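Local coordinates for sensor protein (Bacteroides thetaiotaomicron, PDB 2X7X) that binds fructose through this periplasmic domain of a hybrid two-component system and probably relays the signal to its histidine kinase part to control transcription, at residues Glu133-Ser138 / Lys165-Trp170; Trp170-Ala175 / Ile199-Tyr204. One frame throughout, in Å; residues are numbered along the deposited sequence.

Contact 1 of 2, residues Glu133-Ser138 / Lys165-Trp170; sequences ELTGLS and KADAAW. With FRU (beta-D-fructofuranose), chain E.
A chi1 of -177° sets D167 CG anti to its backbone N, and the carboxylate beyond it meets the loop at S138; a chi1 of -60° sets W170 CG beside its backbone N, and the indole lies over G136. S138 grips D167 OD2 twice, through the backbone N and through OG at 2.8 Å, both from the same face of the carboxylate and well above its plane. The other oxygen, D167 OD1, accepts from A169 N at 2.9 Å in an Asx turn, so one short acid pins two loops. G136 CA makes a CH-pi contact 3.4 Å from the centroid of the W170 six-membered ring; a side chain here would point into the indole, which suits glycine. Fructose C6 lies over the opposite face, 3.8 Å from W170 CH2. Behind these loops the strands run parallel: A166 N donates to E133 O, T135 N to A166 O at 2.8 Å, and A168 N continues the ladder to T135 O. T135 OG1 also donates to the carbonyl of G136. E133 and K165 lie side by side, their charged ends not in contact; E133 instead hydrogen-bonds H147 and H195. In this periplasmic binding protein domain, loops at the C-terminal ends of parallel strands carry W170 to the sugar. L134 and the small A166 and A168 pack on helix 172-185. Helix 141-155 links the two strands in a beta-alpha-beta unit and packs on W170; strand 159-167 edges the sheet, with 128-135 between it and 191-194.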
# COMPACT_ATOMS: atom_id res chain seq x y z
N GLU A 133 -16.40 -21.44 -13.30
CA GLU A 133 -16.83 -20.17 -12.70
C GLU A 133 -17.78 -20.40 -11.54
O GLU A 133 -18.72 -21.16 -11.65
CB GLU A 133 -17.53 -19.28 -13.73
CG GLU A 133 -17.83 -17.86 -13.26
CD GLU A 133 -18.50 -16.97 -14.31
OE1 GLU A 133 -19.15 -17.50 -15.24
OE2 GLU A 133 -18.42 -15.73 -14.21
N LEU A 134 -17.51 -19.72 -10.43
CA LEU A 134 -18.38 -19.74 -9.26
C LEU A 134 -18.86 -18.31 -8.99
O LEU A 134 -18.10 -17.45 -8.56
CB LEU A 134 -17.64 -20.36 -8.07
CG LEU A 134 -17.22 -21.84 -8.22
CD1 LEU A 134 -16.06 -22.24 -7.32
CD2 LEU A 134 -18.38 -22.79 -7.98
N THR A 135 -20.13 -18.06 -9.26
CA THR A 135 -20.65 -16.69 -9.28
C THR A 135 -21.23 -16.25 -7.95
O THR A 135 -21.58 -17.06 -7.09
CB THR A 135 -21.75 -16.54 -10.38
OG1 THR A 135 -23.02 -17.01 -9.90
CG2 THR A 135 -21.38 -17.32 -11.62
N GLY A 136 -21.38 -14.94 -7.78
CA GLY A 136 -22.22 -14.38 -6.72
C GLY A 136 -23.68 -14.64 -7.04
O GLY A 136 -24.01 -15.19 -8.09
N LEU A 137 -24.55 -14.23 -6.12
CA LEU A 137 -26.00 -14.38 -6.28
C LEU A 137 -26.43 -13.90 -7.66
O LEU A 137 -26.20 -12.74 -8.01
CB LEU A 137 -26.71 -13.57 -5.19
CG LEU A 137 -28.21 -13.79 -4.91
CD1 LEU A 137 -28.55 -15.24 -4.61
CD2 LEU A 137 -28.63 -12.90 -3.75
N SER A 138 -27.02 -14.80 -8.44
CA SER A 138 -27.33 -14.53 -9.87
C SER A 138 -28.00 -13.18 -10.17
O SER A 138 -27.57 -12.47 -11.09
CB SER A 138 -28.15 -15.67 -10.48
OG SER A 138 -27.28 -16.77 -10.73
N LYS A 165 -20.25 -23.72 -14.55
CA LYS A 165 -20.64 -22.50 -13.85
C LYS A 165 -21.70 -22.81 -12.79
O LYS A 165 -22.61 -23.60 -13.01
CB LYS A 165 -21.17 -21.48 -14.84
CG LYS A 165 -21.61 -20.15 -14.24
CD LYS A 165 -21.94 -19.13 -15.34
CE LYS A 165 -23.16 -19.52 -16.16
NZ LYS A 165 -24.41 -19.17 -15.45
N ALA A 166 -21.59 -22.18 -11.63
CA ALA A 166 -22.57 -22.38 -10.59
C ALA A 166 -22.66 -21.10 -9.78
O ALA A 166 -21.70 -20.33 -9.74
CB ALA A 166 -22.18 -23.55 -9.70
N ASP A 167 -23.83 -20.90 -9.18
CA ASP A 167 -24.14 -19.75 -8.34
C ASP A 167 -23.79 -20.11 -6.90
O ASP A 167 -24.38 -21.02 -6.32
CB ASP A 167 -25.64 -19.44 -8.48
CG ASP A 167 -26.07 -18.22 -7.70
OD1 ASP A 167 -25.39 -17.84 -6.72
OD2 ASP A 167 -27.11 -17.65 -8.07
N ALA A 168 -22.82 -19.40 -6.32
CA ALA A 168 -22.32 -19.71 -4.98
C ALA A 168 -22.77 -18.67 -3.95
O ALA A 168 -22.31 -18.66 -2.79
CB ALA A 168 -20.82 -19.82 -4.99
N ALA A 169 -23.66 -17.79 -4.38
CA ALA A 169 -24.29 -16.81 -3.49
C ALA A 169 -23.27 -16.02 -2.64
O ALA A 169 -23.53 -15.70 -1.49
CB ALA A 169 -25.34 -17.50 -2.60
N TRP A 170 -22.13 -15.69 -3.23
CA TRP A 170 -21.09 -14.87 -2.58
C TRP A 170 -20.37 -15.56 -1.43
O TRP A 170 -19.56 -14.94 -0.75
CB TRP A 170 -21.65 -13.53 -2.10
CG TRP A 170 -22.21 -12.68 -3.21
CD1 TRP A 170 -23.51 -12.31 -3.37
CD2 TRP A 170 -21.49 -12.10 -4.31
NE1 TRP A 170 -23.65 -11.53 -4.49
CE2 TRP A 170 -22.42 -11.39 -5.09
CE3 TRP A 170 -20.14 -12.12 -4.71
CZ2 TRP A 170 -22.06 -10.70 -6.27
CZ3 TRP A 170 -19.78 -11.43 -5.87
CH2 TRP A 170 -20.74 -10.72 -6.64
C1 FRU E . -19.58 -8.03 0.06
C2 FRU E . -19.56 -8.77 -1.27
C3 FRU E . -18.17 -8.79 -1.90
C4 FRU E . -18.48 -8.62 -3.37
C5 FRU E . -19.62 -7.61 -3.31
C6 FRU E . -20.54 -7.59 -4.53
O1 FRU E . -20.78 -8.33 0.76
O2 FRU E . -20.09 -10.08 -1.06
O3 FRU E . -17.44 -9.99 -1.59
O4 FRU E . -17.36 -8.16 -4.13
O5 FRU E . -20.39 -8.06 -2.19
O6 FRU E . -21.49 -6.52 -4.40

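Contact 2 of 2, residues Trp170-Ala175 / Ile199-Tyr204; sequences WERGPA and IAPGAY. With FRU (beta-D-fructofuranose), chain E.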
# COMPACT_ATOMS: atom_id res chain seq x y z
N TRP A 170 -22.13 -15.69 -3.23
CA TRP A 170 -21.09 -14.87 -2.58
C TRP A 170 -20.37 -15.56 -1.43
O TRP A 170 -19.56 -14.94 -0.75
CB TRP A 170 -21.65 -13.53 -2.10
CG TRP A 170 -22.21 -12.68 -3.21
CD1 TRP A 170 -23.51 -12.31 -3.37
CD2 TRP A 170 -21.49 -12.10 -4.31
NE1 TRP A 170 -23.65 -11.53 -4.49
CE2 TRP A 170 -22.42 -11.39 -5.09
CE3 TRP A 170 -20.14 -12.12 -4.71
CZ2 TRP A 170 -22.06 -10.70 -6.27
CZ3 TRP A 170 -19.78 -11.43 -5.87
CH2 TRP A 170 -20.74 -10.72 -6.64
N GLU A 171 -20.63 -16.83 -1.20
CA GLU A 171 -20.19 -17.43 0.04
C GLU A 171 -19.35 -18.67 -0.14
O GLU A 171 -19.45 -19.34 -1.16
CB GLU A 171 -21.37 -17.69 0.98
CG GLU A 171 -22.15 -16.45 1.45
CD GLU A 171 -21.29 -15.29 1.90
OE1 GLU A 171 -21.65 -14.14 1.58
OE2 GLU A 171 -20.26 -15.49 2.59
N ARG A 172 -18.52 -18.95 0.87
CA ARG A 172 -17.58 -20.08 0.86
C ARG A 172 -18.26 -21.45 0.94
O ARG A 172 -17.85 -22.40 0.29
CB ARG A 172 -16.53 -19.87 1.97
CG ARG A 172 -16.42 -20.94 3.03
CD ARG A 172 -15.18 -21.79 2.88
NE ARG A 172 -14.02 -21.10 3.44
CZ ARG A 172 -12.86 -21.69 3.72
NH1 ARG A 172 -12.68 -23.00 3.52
NH2 ARG A 172 -11.87 -20.96 4.22
N GLY A 173 -19.33 -21.53 1.73
CA GLY A 173 -20.12 -22.74 1.87
C GLY A 173 -20.58 -23.35 0.56
O GLY A 173 -20.14 -24.43 0.22
N PRO A 174 -21.46 -22.66 -0.18
CA PRO A 174 -21.92 -23.17 -1.49
C PRO A 174 -20.78 -23.37 -2.50
O PRO A 174 -20.82 -24.30 -3.31
CB PRO A 174 -22.89 -22.09 -1.97
CG PRO A 174 -23.39 -21.45 -0.72
CD PRO A 174 -22.20 -21.43 0.19
N ALA A 175 -19.76 -22.52 -2.42
CA ALA A 175 -18.56 -22.68 -3.25
C ALA A 175 -17.95 -24.07 -3.11
O ALA A 175 -17.65 -24.73 -4.11
CB ALA A 175 -17.52 -21.58 -2.92
N ILE A 199 -15.77 -16.97 -1.81
CA ILE A 199 -15.93 -18.10 -2.71
C ILE A 199 -14.58 -18.82 -2.92
O ILE A 199 -14.49 -20.05 -2.83
CB ILE A 199 -16.57 -17.66 -4.05
CG1 ILE A 199 -18.05 -17.29 -3.82
CG2 ILE A 199 -16.50 -18.74 -5.08
CD1 ILE A 199 -18.65 -16.35 -4.84
N ALA A 200 -13.53 -18.03 -3.15
CA ALA A 200 -12.23 -18.57 -3.57
C ALA A 200 -11.61 -19.63 -2.63
O ALA A 200 -11.28 -20.72 -3.09
CB ALA A 200 -11.25 -17.45 -3.88
N PRO A 201 -11.45 -19.32 -1.33
CA PRO A 201 -10.87 -20.36 -0.45
C PRO A 201 -11.72 -21.64 -0.34
O PRO A 201 -11.20 -22.71 -0.01
CB PRO A 201 -10.77 -19.67 0.92
CG PRO A 201 -11.60 -18.41 0.81
CD PRO A 201 -11.72 -18.05 -0.63
N GLY A 202 -13.01 -21.53 -0.63
CA GLY A 202 -13.90 -22.66 -0.54
C GLY A 202 -13.63 -23.62 -1.67
O GLY A 202 -13.58 -24.84 -1.47
N ALA A 203 -13.46 -23.07 -2.87
CA ALA A 203 -13.16 -23.86 -4.04
C ALA A 203 -11.79 -24.50 -3.87
O ALA A 203 -11.58 -25.66 -4.27
CB ALA A 203 -13.19 -22.99 -5.28
N TYR A 204 -10.86 -23.74 -3.29
CA TYR A 204 -9.50 -24.17 -3.12
C TYR A 204 -9.45 -25.35 -2.16
O TYR A 204 -8.76 -26.35 -2.42
CB TYR A 204 -8.63 -23.04 -2.58
CG TYR A 204 -7.21 -23.46 -2.29
CD1 TYR A 204 -6.21 -23.33 -3.26
CD2 TYR A 204 -6.86 -23.97 -1.03
CE1 TYR A 204 -4.89 -23.71 -3.00
CE2 TYR A 204 -5.55 -24.36 -0.76
CZ TYR A 204 -4.57 -24.23 -1.75
OH TYR A 204 -3.27 -24.63 -1.48
C1 FRU E . -19.58 -8.03 0.06
C2 FRU E . -19.56 -8.77 -1.27
C3 FRU E . -18.17 -8.79 -1.90
C4 FRU E . -18.48 -8.62 -3.37
C5 FRU E . -19.62 -7.61 -3.31
C6 FRU E . -20.54 -7.59 -4.53
O1 FRU E . -20.78 -8.33 0.76
O2 FRU E . -20.09 -10.08 -1.06
O3 FRU E . -17.44 -9.99 -1.59
O4 FRU E . -17.36 -8.16 -4.13
O5 FRU E . -20.39 -8.06 -2.19
O6 FRU E . -21.49 -6.52 -4.40
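I199 and A175 carry the close packing. A175 CB points toward helix 199-209 and lies 3.4 Å from I199 O and 3.7 Å from I199 CG2, a close approach that the small alanine suits. CG1 of I199 sits beside the backbone N (chi1 -70°), near E171 O, and its CD1 continues to W170 CA at 3.6 Å. The same CD1 approaches the indole obliquely, 4.5 Å from W170 CE3. An alanine in place of W170 would remove the indole, and would probably leave fructose C6 without the ring face it meets and I199 CD1 without its light contact to CE3. Glycine suits position 202, since a side chain there would run toward R172 O. No hydrogen bond crosses between the segments. The looser, exposed side belongs to R172, whose bent chain lies beside helix 199-209, CD 3.8 Å from G202 CA. P201 CB lies over the rim of one guanidinium face, 3.7 Å from R172 NH2, while NH1 forms a salt bridge with E176. E171, at the N-cap position of helix 172-185, forms a salt bridge with R198, a fructose-binding residue, and so is a second-shell partner of the pocket. Within the periplasmic binding protein domain, the contact thus sets the first turn of helix 172-185 against that of helix 199-209, whose inner side, through I199 and A203, packs on strands 128-135 and 191-194.

Following the chain from the N terminus, after the first lobe it reaches strand 128-135, passes through helix 141-155 and returns along strand 159-167, where contact 1 closes the beta-alpha-beta loop. It then reaches W170, common to both contacts, and runs through helix 172-185 and strand 191-194 to helix 199-209, closing contact 2. The two loops follow in series, neither nested nor crossed. They also meet in space: T135 O of contact 1 packs near I199 CD1 of contact 2, and A168 O touches P174. Together they tie the edge of the mixed sheet to two helices on one of its sides, and both reach the fructose site through W170.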